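Long-range contacts in aminoglycoside 6-adenylyltransferase (Bacillus subtilis, PDB 2PBE), which transfers AMP from ATP to O-6 of streptomycin or streptidine, or GMP from GTP to streptomycin, and thereby mediates bacterial resistance to streptomycin: residues S5-F13 and Q43-V51; R189-I200 and E225-Y233. One frame throughout, in Å; residues are numbered along the deposited sequence.

Interaction 1: residues S5-F13 and Q43-V51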
loop_
_atom_site.group_PDB
_atom_site.type_symbol
_atom_site.label_atom_id
_atom_site.label_comp_id
_atom_site.label_asym_id
_atom_site.label_seq_id
_atom_site.Cartn_x
_atom_site.Cartn_y
_atom_site.Cartn_z
ATOM N N SER A 5 13.062 8.775 -10.018
ATOM C CA SER A 5 13.446 7.883 -8.927
ATOM C C SER A 5 12.648 6.578 -8.953
ATOM O O SER A 5 11.625 6.473 -9.637
ATOM C CB SER A 5 13.208 8.569 -7.578
ATOM O OG SER A 5 11.822 8.731 -7.322
ATOM N N GLU A 6 13.117 5.595 -8.193
ATOM C CA GLU A 6 12.448 4.305 -8.110
ATOM C C GLU A 6 11.071 4.512 -7.501
ATOM O O GLU A 6 10.175 3.703 -7.673
ATOM C CB GLU A 6 13.281 3.319 -7.277
ATOM C CG GLU A 6 13.822 3.864 -5.955
ATOM C CD GLU A 6 15.142 4.663 -6.090
ATOM O OE1 GLU A 6 15.097 5.889 -6.387
ATOM O OE2 GLU A 6 16.226 4.044 -5.906
ATOM N N GLN A 7 10.917 5.625 -6.803
ATOM C CA GLN A 7 9.646 5.966 -6.196
ATOM C C GLN A 7 8.695 6.434 -7.299
ATOM O O GLN A 7 7.614 5.877 -7.459
ATOM C CB GLN A 7 9.853 7.080 -5.167
ATOM C CG GLN A 7 8.585 7.551 -4.482
ATOM C CD GLN A 7 7.744 6.399 -3.951
ATOM O OE1 GLN A 7 8.276 5.453 -3.358
ATOM N NE2 GLN A 7 6.429 6.474 -4.154
ATOM N N GLU A 8 9.119 7.439 -8.059
ATOM C CA GLU A 8 8.312 7.996 -9.136
ATOM C C GLU A 8 7.903 6.956 -10.173
ATOM O O GLU A 8 6.771 6.979 -10.664
ATOM C CB GLU A 8 9.072 9.130 -9.825
ATOM C CG GLU A 8 9.513 10.254 -8.886
ATOM C CD GLU A 8 10.247 11.384 -9.604
ATOM O OE1 GLU A 8 11.392 11.172 -10.069
ATOM O OE2 GLU A 8 9.670 12.489 -9.698
HETATM N N MSE A 9 8.825 6.050 -10.494
HETATM C CA MSE A 9 8.555 5.022 -11.483
HETATM C C MSE A 9 7.466 4.087 -11.011
HETATM O O MSE A 9 6.518 3.811 -11.745
HETATM C CB MSE A 9 9.827 4.216 -11.786
HETATM C CG MSE A 9 10.887 4.978 -12.580
HETATM SE SE MSE A 9 10.237 5.777 -14.247
HETATM C CE MSE A 9 9.980 4.173 -15.278
HETATM N N MSE A 10 7.616 3.596 -9.792
HETATM C CA MSE A 10 6.638 2.687 -9.226
HETATM C C MSE A 10 5.276 3.326 -9.143
HETATM O O MSE A 10 4.265 2.660 -9.368
HETATM C CB MSE A 10 7.047 2.222 -7.834
HETATM C CG MSE A 10 8.218 1.258 -7.819
HETATM SE SE MSE A 10 8.042 -0.209 -9.101
HETATM C CE MSE A 10 6.198 -0.712 -8.795
ATOM N N ASP A 11 5.250 4.613 -8.803
ATOM C CA ASP A 11 3.987 5.335 -8.707
ATOM C C ASP A 11 3.265 5.224 -10.043
ATOM O O ASP A 11 2.112 4.816 -10.099
ATOM C CB ASP A 11 4.213 6.824 -8.385
ATOM C CG ASP A 11 4.695 7.057 -6.962
ATOM O OD1 ASP A 11 4.173 6.384 -6.038
ATOM O OD2 ASP A 11 5.581 7.922 -6.767
ATOM N N ILE A 12 3.955 5.575 -11.118
ATOM C CA ILE A 12 3.374 5.527 -12.445
ATOM C C ILE A 12 2.753 4.167 -12.768
ATOM O O ILE A 12 1.600 4.094 -13.184
ATOM C CB ILE A 12 4.457 5.887 -13.480
ATOM C CG1 ILE A 12 4.953 7.307 -13.204
ATOM C CG2 ILE A 12 3.910 5.786 -14.881
ATOM C CD1 ILE A 12 6.135 7.740 -14.032
ATOM N N PHE A 13 3.504 3.095 -12.569
ATOM C CA PHE A 13 2.992 1.772 -12.880
ATOM C C PHE A 13 1.802 1.370 -12.016
ATOM O O PHE A 13 0.826 0.798 -12.508
ATOM C CB PHE A 13 4.085 0.719 -12.715
ATOM C CG PHE A 13 5.347 0.992 -13.491
ATOM C CD1 PHE A 13 5.321 1.674 -14.728
ATOM C CD2 PHE A 13 6.580 0.507 -13.008
ATOM C CE1 PHE A 13 6.519 1.872 -15.474
ATOM C CE2 PHE A 13 7.788 0.689 -13.733
ATOM C CZ PHE A 13 7.760 1.373 -14.971
ATOM N N GLN A 43 18.690 -1.416 -11.750
ATOM C CA GLN A 43 17.522 -0.618 -11.432
ATOM C C GLN A 43 16.302 -0.898 -12.327
ATOM O O GLN A 43 15.200 -0.402 -12.030
ATOM C CB GLN A 43 17.921 0.887 -11.395
ATOM C CG GLN A 43 17.481 1.769 -12.634
ATOM C CD GLN A 43 18.160 1.309 -13.957
ATOM O OE1 GLN A 43 19.384 1.298 -14.018
ATOM N NE2 GLN A 43 17.369 0.930 -15.000
ATOM N N ASP A 44 16.500 -1.735 -13.355
ATOM C CA ASP A 44 15.462 -2.133 -14.293
ATOM C C ASP A 44 14.176 -2.551 -13.587
ATOM O O ASP A 44 14.207 -3.161 -12.522
ATOM C CB ASP A 44 15.925 -3.320 -15.144
ATOM C CG ASP A 44 17.189 -3.034 -15.934
ATOM O OD1 ASP A 44 17.308 -1.930 -16.508
ATOM O OD2 ASP A 44 18.068 -3.929 -15.980
ATOM N N TYR A 45 13.047 -2.245 -14.207
ATOM C CA TYR A 45 11.754 -2.590 -13.640
ATOM C C TYR A 45 11.094 -3.768 -14.326
ATOM O O TYR A 45 10.981 -3.834 -15.550
ATOM C CB TYR A 45 10.845 -1.378 -13.684
ATOM C CG TYR A 45 11.419 -0.235 -12.884
ATOM C CD1 TYR A 45 11.294 -0.211 -11.472
ATOM C CD2 TYR A 45 12.146 0.810 -13.519
ATOM C CE1 TYR A 45 11.880 0.840 -10.696
ATOM C CE2 TYR A 45 12.746 1.870 -12.758
ATOM C CZ TYR A 45 12.604 1.874 -11.341
ATOM O OH TYR A 45 13.190 2.869 -10.578
ATOM N N ASP A 46 10.690 -4.723 -13.501
ATOM C CA ASP A 46 10.017 -5.935 -13.968
ATOM C C ASP A 46 8.599 -5.964 -13.468
ATOM O O ASP A 46 8.347 -6.302 -12.327
ATOM C CB ASP A 46 10.731 -7.172 -13.457
ATOM C CG ASP A 46 11.592 -7.828 -14.519
ATOM O OD1 ASP A 46 11.017 -8.559 -15.360
ATOM O OD2 ASP A 46 12.837 -7.607 -14.520
ATOM N N ILE A 47 7.679 -5.576 -14.332
ATOM C CA ILE A 47 6.279 -5.502 -13.981
ATOM C C ILE A 47 5.425 -6.447 -14.800
ATOM O O ILE A 47 5.719 -6.706 -15.961
ATOM C CB ILE A 47 5.766 -4.078 -14.214
ATOM C CG1 ILE A 47 6.729 -3.073 -13.571
ATOM C CG2 ILE A 47 4.356 -3.923 -13.659
ATOM C CD1 ILE A 47 6.874 -3.190 -12.051
ATOM N N SER A 48 4.364 -6.960 -14.189
ATOM C CA SER A 48 3.432 -7.853 -14.870
ATOM C C SER A 48 2.011 -7.427 -14.532
ATOM O O SER A 48 1.651 -7.322 -13.354
ATOM C CB SER A 48 3.610 -9.306 -14.411
ATOM O OG SER A 48 4.845 -9.848 -14.815
ATOM N N TYR A 49 1.211 -7.183 -15.562
ATOM C CA TYR A 49 -0.191 -6.811 -15.385
ATOM C C TYR A 49 -1.061 -7.967 -15.843
ATOM O O TYR A 49 -0.980 -8.388 -16.999
ATOM C CB TYR A 49 -0.572 -5.601 -16.247
ATOM C CG TYR A 49 0.056 -4.263 -15.906
ATOM C CD1 TYR A 49 0.290 -3.882 -14.558
ATOM C CD2 TYR A 49 0.301 -3.312 -16.933
ATOM C CE1 TYR A 49 0.750 -2.570 -14.241
ATOM C CE2 TYR A 49 0.759 -2.003 -16.631
ATOM C CZ TYR A 49 0.978 -1.634 -15.283
ATOM O OH TYR A 49 1.398 -0.344 -14.986
ATOM N N PHE A 50 -1.888 -8.495 -14.943
ATOM C CA PHE A 50 -2.787 -9.588 -15.318
ATOM C C PHE A 50 -4.034 -8.860 -15.750
ATOM O O PHE A 50 -4.645 -8.148 -14.949
ATOM C CB PHE A 50 -3.047 -10.503 -14.132
ATOM C CG PHE A 50 -1.888 -11.363 -13.792
ATOM C CD1 PHE A 50 -1.846 -12.696 -14.213
ATOM C CD2 PHE A 50 -0.782 -10.829 -13.113
ATOM C CE1 PHE A 50 -0.701 -13.502 -13.972
ATOM C CE2 PHE A 50 0.378 -11.616 -12.862
ATOM C CZ PHE A 50 0.415 -12.960 -13.297
ATOM N N VAL A 51 -4.402 -9.037 -17.009
ATOM C CA VAL A 51 -5.530 -8.328 -17.571
ATOM C C VAL A 51 -6.674 -9.198 -18.073
ATOM O O VAL A 51 -6.544 -10.406 -18.209
ATOM C CB VAL A 51 -5.044 -7.421 -18.722
ATOM C CG1 VAL A 51 -3.850 -6.618 -18.263
ATOM C CG2 VAL A 51 -4.658 -8.259 -19.938
#
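Tyr45 carries most of this contact, its ring filling the space between Met9, Met10 and Phe13 where helix 6-19 packs on the mixed sheet of the nucleotidyltransferase fold. The helix runs nearly parallel to strand 45-51, at 15° with the axes 10.9 Å apart, and every second strand residue, Tyr45, Ile47 and Tyr49, supplies a contact. The dense part is apolar. Met9 (selenomethionine, like Met10) sets its CB over one face of Tyr45, 4.0 Å from the ring centroid, a CH-pi contact; the backbone O of Gln43 lies over the other face. Phe13 turns its edge toward the face of Tyr45 in an offset edge-to-face pair, centroids 5.9 Å apart, and its CE2 reaches Tyr45 CB at 3.7 Å. The neighbouring CD2 of Phe13 rests on Ile47 CG1 at 3.6 Å. Met10 starts off to one side, but a bend at chi2 (-48°) and another at chi3 bring SE obliquely to Tyr45, a Met-aromatic contact, and CE to Ile47 CD1 at 4.1 Å. Leu102 of strand 101-108 touches both Phe13 and Ile47. Toward the start of the helix the packing gives way to solvent. There the Tyr45 hydroxyl abuts CA and CB of Glu6, whose carboxylate turns outward, and Ser5 and Glu8 close a capping box. At the far end of the contact, Tyr49 OH donates a 2.8 Å hydrogen bond to Phe13 O, arriving 17° out of the carbonyl plane.

Interaction 2: residues R189-I200 and E225-Y233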
loop_
_atom_site.group_PDB
_atom_site.type_symbol
_atom_site.label_atom_id
_atom_site.label_comp_id
_atom_site.label_asym_id
_atom_site.label_seq_id
_atom_site.Cartn_x
_atom_site.Cartn_y
_atom_site.Cartn_z
ATOM N N ARG A 189 1.843 4.950 14.573
ATOM C CA ARG A 189 1.416 5.509 13.292
ATOM C C ARG A 189 1.299 4.435 12.209
ATOM O O ARG A 189 0.367 4.471 11.406
ATOM C CB ARG A 189 2.364 6.614 12.821
ATOM C CG ARG A 189 1.825 7.370 11.620
ATOM C CD ARG A 189 2.794 8.427 11.097
ATOM N NE ARG A 189 3.000 9.540 12.020
ATOM C CZ ARG A 189 4.136 9.766 12.676
ATOM N NH1 ARG A 189 5.178 8.949 12.514
ATOM N NH2 ARG A 189 4.235 10.813 13.482
ATOM N N PRO A 190 2.242 3.475 12.157
ATOM C CA PRO A 190 2.088 2.457 11.111
ATOM C C PRO A 190 0.795 1.646 11.235
ATOM O O PRO A 190 0.266 1.157 10.232
ATOM C CB PRO A 190 3.352 1.607 11.265
ATOM C CG PRO A 190 4.371 2.634 11.668
ATOM C CD PRO A 190 3.618 3.447 12.703
ATOM N N ASN A 191 0.274 1.504 12.450
ATOM C CA ASN A 191 -0.974 0.752 12.602
ATOM C C ASN A 191 -2.164 1.635 12.223
ATOM O O ASN A 191 -3.159 1.150 11.711
ATOM C CB ASN A 191 -1.126 0.187 14.017
ATOM C CG ASN A 191 -0.432 -1.163 14.174
ATOM O OD1 ASN A 191 0.727 -1.245 14.572
ATOM N ND2 ASN A 191 -1.140 -2.229 13.836
ATOM N N LEU A 192 -2.048 2.936 12.452
ATOM C CA LEU A 192 -3.100 3.861 12.066
ATOM C C LEU A 192 -3.228 3.739 10.539
ATOM O O LEU A 192 -4.335 3.693 9.991
ATOM C CB LEU A 192 -2.710 5.289 12.451
ATOM C CG LEU A 192 -3.447 6.424 11.733
ATOM C CD1 LEU A 192 -4.963 6.323 11.988
ATOM C CD2 LEU A 192 -2.910 7.768 12.227
ATOM N N LEU A 193 -2.079 3.657 9.871
ATOM C CA LEU A 193 -2.032 3.519 8.424
ATOM C C LEU A 193 -2.691 2.241 7.929
ATOM O O LEU A 193 -3.375 2.248 6.905
ATOM C CB LEU A 193 -0.592 3.545 7.950
ATOM C CG LEU A 193 0.088 4.865 7.634
ATOM C CD1 LEU A 193 1.445 4.550 7.054
ATOM C CD2 LEU A 193 -0.732 5.659 6.628
ATOM N N ARG A 194 -2.460 1.138 8.638
ATOM C CA ARG A 194 -3.054 -0.143 8.268
ATOM C C ARG A 194 -4.546 -0.004 8.397
ATOM O O ARG A 194 -5.288 -0.453 7.535
ATOM C CB ARG A 194 -2.587 -1.261 9.200
ATOM C CG ARG A 194 -3.127 -2.634 8.841
ATOM C CD ARG A 194 -2.604 -3.682 9.792
ATOM N NE ARG A 194 -1.139 -3.717 9.838
ATOM C CZ ARG A 194 -0.391 -4.361 8.949
ATOM N NH1 ARG A 194 -0.959 -5.038 7.939
ATOM N NH2 ARG A 194 0.928 -4.317 9.074
HETATM N N MSE A 195 -4.978 0.614 9.491
HETATM C CA MSE A 195 -6.402 0.833 9.743
HETATM C C MSE A 195 -7.007 1.660 8.609
HETATM O O MSE A 195 -8.126 1.392 8.156
HETATM C CB MSE A 195 -6.596 1.567 11.082
HETATM C CG MSE A 195 -8.043 1.598 11.563
HETATM SE SE MSE A 195 -8.905 -0.164 11.564
HETATM C CE MSE A 195 -8.093 -0.943 13.181
HETATM N N MSE A 196 -6.265 2.666 8.156
HETATM C CA MSE A 196 -6.743 3.509 7.080
HETATM C C MSE A 196 -6.750 2.724 5.770
HETATM O O MSE A 196 -7.652 2.877 4.946
HETATM C CB MSE A 196 -5.856 4.746 6.961
HETATM C CG MSE A 196 -5.981 5.680 8.151
HETATM SE SE MSE A 196 -4.762 7.215 8.169
HETATM C CE MSE A 196 -5.766 8.534 7.165
ATOM N N ALA A 197 -5.749 1.870 5.590
ATOM C CA ALA A 197 -5.666 1.064 4.383
ATOM C C ALA A 197 -6.827 0.079 4.351
ATOM O O ALA A 197 -7.426 -0.143 3.293
ATOM C CB ALA A 197 -4.340 0.325 4.329
ATOM N N TRP A 198 -7.152 -0.491 5.511
ATOM C CA TRP A 198 -8.254 -1.451 5.598
ATOM C C TRP A 198 -9.570 -0.757 5.255
ATOM O O TRP A 198 -10.504 -1.372 4.729
ATOM C CB TRP A 198 -8.354 -2.052 7.000
ATOM C CG TRP A 198 -7.355 -3.165 7.321
ATOM C CD1 TRP A 198 -6.605 -3.879 6.424
ATOM C CD2 TRP A 198 -7.092 -3.745 8.607
ATOM N NE1 TRP A 198 -5.898 -4.869 7.063
ATOM C CE2 TRP A 198 -6.173 -4.819 8.402
ATOM C CE3 TRP A 198 -7.545 -3.472 9.923
ATOM C CZ2 TRP A 198 -5.687 -5.633 9.467
ATOM C CZ3 TRP A 198 -7.070 -4.283 10.994
ATOM C CH2 TRP A 198 -6.143 -5.354 10.746
ATOM N N HIS A 199 -9.647 0.530 5.573
ATOM C CA HIS A 199 -10.839 1.296 5.260
ATOM C C HIS A 199 -10.930 1.463 3.732
ATOM O O HIS A 199 -11.987 1.272 3.147
ATOM C CB HIS A 199 -10.765 2.665 5.940
ATOM C CG HIS A 199 -11.930 3.550 5.641
ATOM N ND1 HIS A 199 -13.223 3.202 5.960
ATOM C CD2 HIS A 199 -11.997 4.756 5.027
ATOM C CE1 HIS A 199 -14.042 4.157 5.551
ATOM N NE2 HIS A 199 -13.324 5.108 4.981
ATOM N N ILE A 200 -9.809 1.810 3.101
ATOM C CA ILE A 200 -9.763 2.026 1.649
ATOM C C ILE A 200 -10.128 0.687 0.991
ATOM O O ILE A 200 -10.916 0.613 0.031
ATOM C CB ILE A 200 -8.325 2.503 1.200
ATOM C CG1 ILE A 200 -7.973 3.884 1.786
ATOM C CG2 ILE A 200 -8.256 2.565 -0.305
ATOM C CD1 ILE A 200 -8.962 5.036 1.413
ATOM N N GLU A 225 -7.178 12.600 3.395
ATOM C CA GLU A 225 -6.598 11.547 4.211
ATOM C C GLU A 225 -5.097 11.695 4.357
ATOM O O GLU A 225 -4.537 11.307 5.376
ATOM C CB GLU A 225 -6.942 10.180 3.621
ATOM C CG GLU A 225 -8.449 9.997 3.385
ATOM C CD GLU A 225 -8.801 8.719 2.631
ATOM O OE1 GLU A 225 -8.176 8.427 1.588
ATOM O OE2 GLU A 225 -9.729 8.010 3.071
ATOM N N TRP A 226 -4.438 12.256 3.344
ATOM C CA TRP A 226 -2.993 12.436 3.437
ATOM C C TRP A 226 -2.682 13.621 4.324
ATOM O O TRP A 226 -1.637 13.676 4.967
ATOM C CB TRP A 226 -2.359 12.671 2.069
ATOM C CG TRP A 226 -0.896 12.321 2.057
ATOM C CD1 TRP A 226 -0.337 11.071 2.277
ATOM C CD2 TRP A 226 0.196 13.200 1.777
ATOM N NE1 TRP A 226 1.033 11.120 2.139
ATOM C CE2 TRP A 226 1.398 12.406 1.834
ATOM C CE3 TRP A 226 0.294 14.577 1.477
ATOM C CZ2 TRP A 226 2.684 12.953 1.597
ATOM C CZ3 TRP A 226 1.596 15.134 1.236
ATOM C CH2 TRP A 226 2.770 14.308 1.299
ATOM N N GLU A 227 -3.578 14.592 4.331
ATOM C CA GLU A 227 -3.371 15.751 5.168
ATOM C C GLU A 227 -3.556 15.342 6.622
ATOM O O GLU A 227 -2.871 15.851 7.507
ATOM C CB GLU A 227 -4.352 16.863 4.806
ATOM C CG GLU A 227 -3.887 17.695 3.623
ATOM C CD GLU A 227 -4.767 18.896 3.391
ATOM O OE1 GLU A 227 -5.411 19.360 4.363
ATOM O OE2 GLU A 227 -4.801 19.380 2.236
ATOM N N GLU A 228 -4.497 14.428 6.870
ATOM C CA GLU A 228 -4.749 13.964 8.224
ATOM C C GLU A 228 -3.529 13.200 8.697
ATOM O O GLU A 228 -3.082 13.356 9.830
ATOM C CB GLU A 228 -5.964 13.038 8.281
ATOM C CG GLU A 228 -7.257 13.641 7.815
ATOM C CD GLU A 228 -8.378 12.613 7.780
ATOM O OE1 GLU A 228 -8.091 11.453 7.404
ATOM O OE2 GLU A 228 -9.541 12.963 8.112
ATOM N N LEU A 229 -2.978 12.371 7.820
ATOM C CA LEU A 229 -1.809 11.602 8.192
ATOM C C LEU A 229 -0.648 12.560 8.376
ATOM O O LEU A 229 0.164 12.389 9.277
ATOM C CB LEU A 229 -1.471 10.575 7.123
ATOM C CG LEU A 229 -0.225 9.774 7.478
ATOM C CD1 LEU A 229 -0.446 8.907 8.730
ATOM C CD2 LEU A 229 0.137 8.919 6.299
HETATM N N MSE A 230 -0.585 13.573 7.523
HETATM C CA MSE A 230 0.481 14.556 7.631
HETATM C C MSE A 230 0.382 15.259 8.975
HETATM O O MSE A 230 1.395 15.561 9.604
HETATM C CB MSE A 230 0.416 15.605 6.504
HETATM C CG MSE A 230 1.040 15.160 5.178
HETATM SE SE MSE A 230 2.789 14.261 5.347
HETATM C CE MSE A 230 2.232 12.400 5.215
ATOM N N SER A 231 -0.841 15.506 9.437
ATOM C CA SER A 231 -1.028 16.201 10.700
ATOM C C SER A 231 -0.569 15.395 11.898
ATOM O O SER A 231 -0.539 15.921 13.007
ATOM C CB SER A 231 -2.486 16.634 10.885
ATOM O OG SER A 231 -3.339 15.527 11.047
ATOM N N THR A 232 -0.208 14.131 11.685
ATOM C CA THR A 232 0.271 13.319 12.803
ATOM C C THR A 232 1.754 13.556 12.986
ATOM O O THR A 232 2.382 12.968 13.858
ATOM C CB THR A 232 0.081 11.834 12.572
ATOM O OG1 THR A 232 1.003 11.393 11.569
ATOM C CG2 THR A 232 -1.343 11.554 12.144
ATOM N N TYR A 233 2.327 14.388 12.134
ATOM C CA TYR A 233 3.739 14.712 12.232
ATOM C C TYR A 233 3.798 16.103 12.812
ATOM O O TYR A 233 3.043 16.963 12.392
ATOM C CB TYR A 233 4.352 14.697 10.837
ATOM C CG TYR A 233 4.534 13.306 10.298
ATOM C CD1 TYR A 233 5.654 12.541 10.671
ATOM C CD2 TYR A 233 3.582 12.728 9.417
ATOM C CE1 TYR A 233 5.844 11.221 10.182
ATOM C CE2 TYR A 233 3.756 11.398 8.916
ATOM C CZ TYR A 233 4.896 10.649 9.312
ATOM O OH TYR A 233 5.083 9.347 8.885
#
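Arg189 lays its guanidinium flat on the ring of Tyr233, CZ 3.7 Å from the ring centroid and the two planes only 16° apart, a stacked cation-pi pair. Hydrogen bonds fix the rotation of that group. NE donates to Thr232 OG1 at 2.8 Å and NH2 to Thr232 O at 2.9 Å, so one residue is gripped side-on by two nitrogens; the second bond lies in the guanidinium plane but meets the carbonyl from above its own plane. The chain is extended through chi2 and bends at chi3 (-67°), which carries the group across to the turn. Thr232 OG1 in turn donates to Leu229 O at 2.6 Å, an acceptor that also takes Thr232 N, tying the type I turn 230-233 back to Leu229. Helices 177-204 and 223-230 run antiparallel here, in the helical C-terminal part of the chain, and the turn leads on to helix 238-263. Apolar contacts fill the space between them: the side chains of Leu193 and Leu229 cross at about a right angle, CD2 against CD2, and Leu192 CD2 meets Thr232 CG2 tip to tip at 4.1 Å. Met196, a selenomethionine, puts CE beside Glu225 O at 3.5 Å. Among the charged groups, Glu225 brings its carboxylate against Ile200 CD1 while OE1 accepts from Ser222 N. Glu228 binds Tyr255 and Lys254 of helix 238-263 through its two carboxylate oxygens.

Overall arrangement
Interactions 1 and 2 follow one another along the chain and lie on opposite sides of its centre, with their own centres 24 Å apart and their nearest atoms about 9 Å apart, so they do not touch. The first joins a helix to the sheet of the nucleotidyltransferase part; the second joins two helices of the C-terminal part. Asp44 and Asp46, either side of Tyr45 in sequence, probably correspond to the acidic pair that binds metal in related nucleotidyltransferases; if so, interaction 1 lies behind the catalytic face of the sheet, Asp46 pointing away from helix 6-19. From helix 6-19 of interaction 1, Asp11 forms a salt bridge with Arg219, shortly before helix 223-230 of interaction 2.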